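Local coordinates for protein transcriptional regulator, PadR family (Bacillus cereus, PDB 4ESB) that regulates transcription as a PadR-family DNA-binding protein with a winged helix-turn-helix fold, at the interface of chains A and B. Sequence-based numbering; all coordinates share one arbitrary frame. Chains: chain A/B, Transcriptional regulator, PadR family.

The interface of chains A and B. Residues chain A 13, 16-17, 87; chain B 101-104.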
loop_
_atom_site.group_PDB
_atom_site.type_symbol
_atom_site.label_atom_id
_atom_site.label_comp_id
_atom_site.label_asym_id
_atom_site.label_seq_id
_atom_site.Cartn_x
_atom_site.Cartn_y
_atom_site.Cartn_z
ATOM N N CYS A 13 1.043 -5.202 -9.626
ATOM C CA CYS A 13 -0.081 -5.921 -10.217
ATOM C C CYS A 13 0.082 -6.013 -11.729
ATOM O O CYS A 13 -0.352 -6.976 -12.354
ATOM C CB CYS A 13 -1.400 -5.235 -9.863
ATOM S SG CYS A 13 -1.839 -5.381 -8.113
ATOM N N TYR A 16 2.529 -8.796 -12.196
ATOM C CA TYR A 16 1.847 -10.069 -12.000
ATOM C C TYR A 16 1.111 -10.479 -13.264
ATOM O O TYR A 16 1.255 -11.600 -13.747
ATOM C CB TYR A 16 0.849 -10.003 -10.846
ATOM C CG TYR A 16 0.100 -11.302 -10.680
ATOM C CD1 TYR A 16 0.711 -12.405 -10.098
ATOM C CD2 TYR A 16 -1.208 -11.437 -11.129
ATOM C CE1 TYR A 16 0.037 -13.602 -9.956
ATOM C CE2 TYR A 16 -1.890 -12.630 -10.989
ATOM C CZ TYR A 16 -1.262 -13.709 -10.402
ATOM O OH TYR A 16 -1.937 -14.898 -10.263
ATOM N N ILE A 17 0.315 -9.556 -13.792
ATOM C CA ILE A 17 -0.508 -9.828 -14.962
ATOM C C ILE A 17 0.353 -10.190 -16.165
ATOM O O ILE A 17 0.093 -11.184 -16.843
ATOM C CB ILE A 17 -1.406 -8.622 -15.298
ATOM C CG1 ILE A 17 -2.577 -8.560 -14.314
ATOM C CG2 ILE A 17 -1.928 -8.717 -16.724
ATOM C CD1 ILE A 17 -3.226 -7.198 -14.211
ATOM N N PHE A 87 7.549 -8.146 -4.416
ATOM C CA PHE A 87 6.245 -7.516 -4.222
ATOM C C PHE A 87 5.249 -8.463 -3.558
ATOM O O PHE A 87 4.517 -8.066 -2.651
ATOM C CB PHE A 87 5.678 -7.019 -5.553
ATOM C CG PHE A 87 4.246 -6.574 -5.468
ATOM C CD1 PHE A 87 3.921 -5.362 -4.880
ATOM C CD2 PHE A 87 3.226 -7.366 -5.968
ATOM C CE1 PHE A 87 2.607 -4.948 -4.794
ATOM C CE2 PHE A 87 1.907 -6.957 -5.885
ATOM C CZ PHE A 87 1.598 -5.746 -5.297
ATOM N N LEU B 101 -6.644 -10.451 -7.302
ATOM C CA LEU B 101 -5.793 -10.582 -8.476
ATOM C C LEU B 101 -4.715 -11.649 -8.295
ATOM O O LEU B 101 -4.525 -12.502 -9.159
ATOM C CB LEU B 101 -5.126 -9.245 -8.802
ATOM C CG LEU B 101 -4.227 -9.273 -10.039
ATOM C CD1 LEU B 101 -5.034 -9.651 -11.272
ATOM C CD2 LEU B 101 -3.537 -7.933 -10.238
ATOM N N LEU B 102 -4.015 -11.595 -7.166
ATOM C CA LEU B 102 -2.867 -12.467 -6.930
ATOM C C LEU B 102 -3.243 -13.927 -6.668
ATOM O O LEU B 102 -2.415 -14.707 -6.194
ATOM C CB LEU B 102 -2.037 -11.935 -5.758
ATOM C CG LEU B 102 -1.373 -10.574 -5.972
ATOM C CD1 LEU B 102 -0.533 -10.181 -4.765
ATOM C CD2 LEU B 102 -0.522 -10.585 -7.233
ATOM N N GLN B 103 -4.481 -14.297 -6.977
ATOM C CA GLN B 103 -4.933 -15.667 -6.782
ATOM C C GLN B 103 -5.710 -16.148 -8.005
ATOM O O GLN B 103 -6.711 -16.855 -7.878
ATOM C CB GLN B 103 -5.803 -15.746 -5.526
ATOM C CG GLN B 103 -5.248 -14.929 -4.363
ATOM C CD GLN B 103 -6.158 -14.925 -3.148
ATOM O OE1 GLN B 103 -7.320 -15.324 -3.225
ATOM N NE2 GLN B 103 -5.630 -14.468 -2.015
ATOM N N GLY B 104 -5.242 -15.758 -9.189
ATOM C CA GLY B 104 -5.902 -16.117 -10.432
ATOM C C GLY B 104 -5.444 -17.448 -10.997
ATOM O O GLY B 104 -6.268 -18.309 -11.300
#
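The backbone carbonyl oxygen O of B:Leu101 comes to 3.2 Å from the ring carbon CE2 of A:Tyr16, tilted above the ring plane and beyond the CE2 corner, on the face that B:Leu102 covers. This is a van der Waals approach, and the phenol oxygen OH of A:Tyr16 stands 3.7 Å from the same carbonyl oxygen. No N or O of one chain comes within bonding reach of the other in this patch. The fit rests on shape and apolar surface. With CG anti to the backbone N (chi1 178°), the tyrosine ring reaches away from helix 10-20 of chain A and lies alongside the C-terminal end of helix 78-101 of chain B. The side chains of A:Tyr16 and B:Leu101 run past each other in opposite directions. B:Leu102, just beyond the helix end, sets its methyl CD2 in a CH-pi contact 3.8 Å from the ring centroid, displaced toward CG and CD1. Tyrosine suits this place because a broad flat ring can take a methyl over one part of a face and the main-chain carbonyl beyond the opposite rim of that same face. OH comes within 3.6 Å of the backbone N of B:Gly104, where the absence of a side chain may ease the approach.

B:Leu101, with CG also anti to its backbone N (chi1 -179°), sends its branches toward two other residues of helix 10-20. Its methyl CD2 meets CB of A:Cys13 at 3.5 Å, and the small cysteine lets the leucine come close to the helix. The other methyl, CD1, packs against CG1 of A:Ile17 at 4.1 Å, the two side chains crossing at about a right angle. Marginally, CD1 of B:Leu102 approaches CE2 of A:Phe87 from above the ring plane at 4.2 Å, near helix 78-101 of chain A.

Repeated by two-fold symmetry, this apolar patch seats each long C-terminal helix against the partner's N-terminal helix, and so would help hold the dimer together and set the spacing of its winged helix-turn-helix domains.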